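PDB 4IRX: sugar ABC transporter, periplasmic sugar-binding protein from Caulobacter crescentus, which binds myo-inositol in the periplasm and probably hands it to a sugar ABC transporter for uptake. Local coordinates for residues 13-16 with 22-25; 18-23 with 138-143. One frame throughout, in Å; residues are numbered along the deposited sequence.

Both contacts meet at helix 21-37 and share Phe22 and Phe23. Their centres lie about 9 Å apart. Interaction 1 stays within one lobe, where it packs the start of the helix against the end of strand 10-15. Interaction 2 reaches from the lead-in of the same helix to the loop 138-143 of the other lobe. The two also touch directly: Asn16 ND2 packs 3.7 Å from Asp140 OD2. Both reach the bound myo-inositol. Interaction 1 backs the wall that carries Phe22. Interaction 2 supplies polar groups from both lobes, with Gln20, Asn139 and Asp140 hydrogen-bonded to the ligand.

Interaction 1 of 2, residues 13-16 with 22-25; sequences VSFN and FFVA. With INS (1,2,3,4,5,6-hexahydroxy-cyclohexane), chain C.
Phe23, near the start of helix 21-37, turns its side chain toward the end of strand 10-15, where it meets Asn16 and Phe15. Asn16 makes the closer approach. Asn16 OD1 sits over one face of the Phe23 ring, offset toward the rim, 3.5 Å from Phe23 CZ. The amide stands nearly upright on that ring, with the two planes 84° apart. A chi1 of 54° places Asn16 CG between its backbone N and carbonyl carbon, which carries the amide over the aromatic face. The opposite face of Phe23 is taken by the rim of Phe22, whose CD2 lies 3.6 Å above the centre of the Phe23 ring. Both faces of the ring are thus covered.

The segments are the end of the first strand and the start of the first helix in the beta-alpha-beta unit 10-15, 21-37, 40-45. This unit belongs to the largely parallel alpha/beta sheet of one lobe of a periplasmic binding protein.

Phe15 meets Phe23 at a slightly longer distance. It offers a ring edge, and Phe15 CD1 lies 3.8 Å from Phe23 CD1. The Phe15 side chain also packs on Met26 and Leu30 of the helix. Asp96 touches Phe23, and Arg97 touches Asn16. Away from the strand the helix is less enclosed: Val24 points its CB away from 13-16 and is partly exposed.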
loop_
_atom_site.group_PDB
_atom_site.type_symbol
_atom_site.label_atom_id
_atom_site.label_comp_id
_atom_site.label_asym_id
_atom_site.label_seq_id
_atom_site.Cartn_x
_atom_site.Cartn_y
_atom_site.Cartn_z
ATOM N N VAL A 13 -10.186 14.175 -2.517
ATOM C CA VAL A 13 -9.384 12.983 -2.294
ATOM C C VAL A 13 -8.144 13.068 -3.158
ATOM O O VAL A 13 -8.215 13.031 -4.389
ATOM C CB VAL A 13 -10.173 11.704 -2.618
ATOM C CG1 VAL A 13 -9.363 10.474 -2.223
ATOM C CG2 VAL A 13 -11.494 11.721 -1.850
ATOM N N SER A 14 -7.001 13.163 -2.492
ATOM C CA SER A 14 -5.709 13.283 -3.149
ATOM C C SER A 14 -4.916 11.981 -3.108
ATOM O O SER A 14 -4.489 11.561 -2.037
ATOM C CB SER A 14 -4.920 14.406 -2.490
ATOM O OG SER A 14 -3.583 14.422 -3.001
ATOM N N PHE A 15 -4.725 11.349 -4.268
ATOM C CA PHE A 15 -3.981 10.098 -4.359
ATOM C C PHE A 15 -2.528 10.355 -4.676
ATOM O O PHE A 15 -2.225 11.273 -5.422
ATOM C CB PHE A 15 -4.582 9.222 -5.470
ATOM C CG PHE A 15 -5.873 8.534 -5.075
ATOM C CD1 PHE A 15 -5.839 7.307 -4.437
ATOM C CD2 PHE A 15 -7.109 9.105 -5.350
ATOM C CE1 PHE A 15 -7.006 6.665 -4.054
ATOM C CE2 PHE A 15 -8.289 8.472 -4.971
ATOM C CZ PHE A 15 -8.244 7.242 -4.329
ATOM N N ASN A 16 -1.635 9.552 -4.123
ATOM C CA ASN A 16 -0.218 9.703 -4.440
ATOM C C ASN A 16 0.144 9.444 -5.899
ATOM O O ASN A 16 0.961 10.176 -6.457
ATOM C CB ASN A 16 0.644 8.838 -3.517
ATOM C CG ASN A 16 0.229 7.391 -3.522
ATOM O OD1 ASN A 16 -0.878 7.063 -3.109
ATOM N ND2 ASN A 16 1.123 6.505 -3.960
ATOM N N PHE A 22 -3.215 -0.859 -7.498
ATOM C CA PHE A 22 -3.868 -0.912 -6.195
ATOM C C PHE A 22 -4.759 0.291 -6.005
ATOM O O PHE A 22 -5.877 0.169 -5.517
ATOM C CB PHE A 22 -2.792 -0.935 -5.122
ATOM C CG PHE A 22 -3.308 -0.869 -3.716
ATOM C CD1 PHE A 22 -3.743 -2.013 -3.079
ATOM C CD2 PHE A 22 -3.272 0.324 -3.010
ATOM C CE1 PHE A 22 -4.198 -1.968 -1.758
ATOM C CE2 PHE A 22 -3.705 0.375 -1.671
ATOM C CZ PHE A 22 -4.153 -0.783 -1.050
ATOM N N PHE A 23 -4.263 1.460 -6.407
ATOM C CA PHE A 23 -5.014 2.699 -6.175
ATOM C C PHE A 23 -6.118 2.952 -7.208
ATOM O O PHE A 23 -7.133 3.552 -6.876
ATOM C CB PHE A 23 -4.065 3.901 -6.038
ATOM C CG PHE A 23 -3.300 3.891 -4.751
ATOM C CD1 PHE A 23 -3.941 4.133 -3.562
ATOM C CD2 PHE A 23 -1.960 3.550 -4.717
ATOM C CE1 PHE A 23 -3.229 4.097 -2.366
ATOM C CE2 PHE A 23 -1.246 3.521 -3.519
ATOM C CZ PHE A 23 -1.892 3.785 -2.348
ATOM N N VAL A 24 -5.927 2.498 -8.440
ATOM C CA VAL A 24 -7.013 2.495 -9.419
ATOM C C VAL A 24 -8.191 1.719 -8.833
ATOM O O VAL A 24 -9.344 2.177 -8.872
ATOM C CB VAL A 24 -6.556 1.874 -10.757
ATOM C CG1 VAL A 24 -7.727 1.722 -11.703
ATOM C CG2 VAL A 24 -5.470 2.745 -11.405
ATOM N N ALA A 25 -7.918 0.555 -8.260
ATOM C CA ALA A 25 -8.986 -0.251 -7.676
ATOM C C ALA A 25 -9.617 0.453 -6.476
ATOM O O ALA A 25 -10.835 0.430 -6.307
ATOM C CB ALA A 25 -8.479 -1.636 -7.303
HETATM C C1 INS C . -0.221 0.241 -0.817
HETATM C C2 INS C . -0.187 -0.881 -1.801
HETATM C C3 INS C . 0.379 -0.365 -3.099
HETATM C C4 INS C . 1.772 0.138 -2.893
HETATM C C5 INS C . 1.767 1.284 -1.953
HETATM C C6 INS C . 1.135 0.895 -0.637
HETATM O O1 INS C . -0.715 -0.212 0.418
HETATM O O2 INS C . 0.577 -1.931 -1.291
HETATM O O3 INS C . 0.347 -1.366 -4.088
HETATM O O4 INS C . 2.354 0.493 -4.107
HETATM O O5 INS C . 3.071 1.739 -1.778
HETATM O O6 INS C . 1.148 1.959 0.279
#

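Interaction 2 of 2, residues 18-23 with 138-143; sequences LSQPFF and TNDPGS. With INS (1,2,3,4,5,6-hexahydroxy-cyclohexane), chain C.
Gln20 reaches Asp140 with its CG anti to the carbonyl carbon and its chain extended beyond (chi2 -168°). Asp140 CG is likewise anti to its carbonyl carbon, and its carboxylate comes from the opposite direction. Gln20 NE2 donates a nearly straight bond (175°) to Asp140 OD2 at 3.0 Å. The acceptor lies in the Gln20 amide plane and uses its syn lone pair; a bond to Asp140 OD1 is weak. A water accepts from Gln20 NE2 at 2.8 Å.

The other end of the amide faces the ligand: INS O4 donates to Gln20 OE1 at 2.6 Å. INS O5 donates to Asp140 OD2, also at 2.6 Å, and accepts from Asn139 ND2 at 2.8 Å. Phe22 lays one ring face under the inositol, with CD2 3.5 Å from INS C2. With an alanine at Phe22, the ligand ring would probably lose its apolar floor and be freer to tilt.

Asp140 OD2 thus takes bonds from Gln20 and the ligand and a salt bridge from Arg97. That gathering of donors is likely to favour a charged carboxylate. The amide and carboxylate, linked to each other and to neighbouring hydroxyls, tie the two lobes together around the inositol, consistent with a closed, ligand-bound state.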
loop_
_atom_site.group_PDB
_atom_site.type_symbol
_atom_site.label_atom_id
_atom_site.label_comp_id
_atom_site.label_asym_id
_atom_site.label_seq_id
_atom_site.Cartn_x
_atom_site.Cartn_y
_atom_site.Cartn_z
ATOM N N LEU A 18 -2.052 7.589 -9.248
ATOM C CA LEU A 18 -3.142 6.786 -9.807
ATOM C C LEU A 18 -2.727 5.942 -11.007
ATOM O O LEU A 18 -3.555 5.341 -11.667
ATOM C CB LEU A 18 -4.400 7.623 -10.087
ATOM C CG LEU A 18 -5.295 7.811 -8.858
ATOM C CD1 LEU A 18 -6.310 8.930 -9.083
ATOM C CD2 LEU A 18 -6.040 6.506 -8.584
ATOM N N SER A 19 -1.427 5.856 -11.262
ATOM C CA SER A 19 -0.941 4.843 -12.190
ATOM C C SER A 19 -0.711 3.481 -11.500
ATOM O O SER A 19 -0.435 2.483 -12.179
ATOM C CB SER A 19 0.324 5.311 -12.895
ATOM O OG SER A 19 1.416 5.310 -12.013
ATOM N N GLN A 20 -0.848 3.430 -10.167
ATOM C CA GLN A 20 -0.687 2.160 -9.449
ATOM C C GLN A 20 -1.995 1.396 -9.450
ATOM O O GLN A 20 -3.032 1.935 -9.061
ATOM C CB GLN A 20 -0.280 2.391 -7.991
ATOM C CG GLN A 20 1.083 3.021 -7.801
ATOM C CD GLN A 20 1.556 2.966 -6.380
ATOM O OE1 GLN A 20 1.055 2.183 -5.584
ATOM N NE2 GLN A 20 2.497 3.827 -6.034
ATOM N N PRO A 21 -1.966 0.118 -9.856
ATOM C CA PRO A 21 -3.181 -0.707 -9.925
ATOM C C PRO A 21 -3.935 -0.790 -8.614
ATOM O O PRO A 21 -5.161 -0.795 -8.634
ATOM C CB PRO A 21 -2.655 -2.100 -10.285
ATOM C CG PRO A 21 -1.287 -1.894 -10.806
ATOM C CD PRO A 21 -0.763 -0.592 -10.343
ATOM N N PHE A 22 -3.215 -0.859 -7.498
ATOM C CA PHE A 22 -3.868 -0.912 -6.195
ATOM C C PHE A 22 -4.759 0.291 -6.005
ATOM O O PHE A 22 -5.877 0.169 -5.517
ATOM C CB PHE A 22 -2.792 -0.935 -5.122
ATOM C CG PHE A 22 -3.308 -0.869 -3.716
ATOM C CD1 PHE A 22 -3.743 -2.013 -3.079
ATOM C CD2 PHE A 22 -3.272 0.324 -3.010
ATOM C CE1 PHE A 22 -4.198 -1.968 -1.758
ATOM C CE2 PHE A 22 -3.705 0.375 -1.671
ATOM C CZ PHE A 22 -4.153 -0.783 -1.050
ATOM N N PHE A 23 -4.263 1.460 -6.407
ATOM C CA PHE A 23 -5.014 2.699 -6.175
ATOM C C PHE A 23 -6.118 2.952 -7.208
ATOM O O PHE A 23 -7.133 3.552 -6.876
ATOM C CB PHE A 23 -4.065 3.901 -6.038
ATOM C CG PHE A 23 -3.300 3.891 -4.751
ATOM C CD1 PHE A 23 -3.941 4.133 -3.562
ATOM C CD2 PHE A 23 -1.960 3.550 -4.717
ATOM C CE1 PHE A 23 -3.229 4.097 -2.366
ATOM C CE2 PHE A 23 -1.246 3.521 -3.519
ATOM C CZ PHE A 23 -1.892 3.785 -2.348
ATOM N N THR A 138 11.109 -3.588 -1.948
ATOM C CA THR A 138 10.225 -2.682 -1.209
ATOM C C THR A 138 9.386 -1.780 -2.112
ATOM O O THR A 138 9.757 -1.498 -3.260
ATOM C CB THR A 138 10.994 -1.788 -0.207
ATOM O OG1 THR A 138 11.732 -0.782 -0.929
ATOM C CG2 THR A 138 11.950 -2.619 0.641
ATOM N N ASN A 139 8.230 -1.373 -1.594
ATOM C CA ASN A 139 7.358 -0.410 -2.262
ATOM C C ASN A 139 7.749 1.042 -1.938
ATOM O O ASN A 139 8.600 1.271 -1.078
ATOM C CB ASN A 139 5.912 -0.661 -1.823
ATOM C CG ASN A 139 5.704 -0.451 -0.329
ATOM O OD1 ASN A 139 6.402 -1.056 0.490
ATOM N ND2 ASN A 139 4.720 0.393 0.041
ATOM N N ASP A 140 7.096 1.988 -2.624
ATOM C CA ASP A 140 7.135 3.450 -2.335
ATOM C C ASP A 140 7.970 3.876 -1.105
ATOM O O ASP A 140 7.444 3.940 0.011
ATOM C CB ASP A 140 5.697 3.990 -2.107
ATOM C CG ASP A 140 4.862 4.073 -3.366
ATOM O OD1 ASP A 140 5.367 4.422 -4.471
ATOM O OD2 ASP A 140 3.641 3.828 -3.266
ATOM N N PRO A 141 9.280 4.141 -1.290
ATOM C CA PRO A 141 10.146 4.251 -0.106
ATOM C C PRO A 141 9.820 5.339 0.909
ATOM O O PRO A 141 10.150 5.150 2.078
ATOM C CB PRO A 141 11.531 4.529 -0.709
ATOM C CG PRO A 141 11.475 3.878 -2.043
ATOM C CD PRO A 141 10.053 4.015 -2.542
ATOM N N GLY A 142 9.195 6.426 0.486
ATOM C CA GLY A 142 8.833 7.490 1.416
ATOM C C GLY A 142 7.526 7.269 2.160
ATOM O O GLY A 142 7.159 8.037 3.046
ATOM N N SER A 143 6.803 6.219 1.806
ATOM C CA SER A 143 5.508 5.939 2.409
ATOM C C SER A 143 5.644 5.219 3.762
ATOM O O SER A 143 6.439 4.302 3.893
ATOM C CB SER A 143 4.712 5.064 1.442
ATOM O OG SER A 143 3.504 4.606 2.019
HETATM C C1 INS C . -0.221 0.241 -0.817
HETATM C C2 INS C . -0.187 -0.881 -1.801
HETATM C C3 INS C . 0.379 -0.365 -3.099
HETATM C C4 INS C . 1.772 0.138 -2.893
HETATM C C5 INS C . 1.767 1.284 -1.953
HETATM C C6 INS C . 1.135 0.895 -0.637
HETATM O O1 INS C . -0.715 -0.212 0.418
HETATM O O2 INS C . 0.577 -1.931 -1.291
HETATM O O3 INS C . 0.347 -1.366 -4.088
HETATM O O4 INS C . 2.354 0.493 -4.107
HETATM O O5 INS C . 3.071 1.739 -1.778
HETATM O O6 INS C . 1.148 1.959 0.279
HETATM O O HOH W 1 4.255 5.603 -7.325
#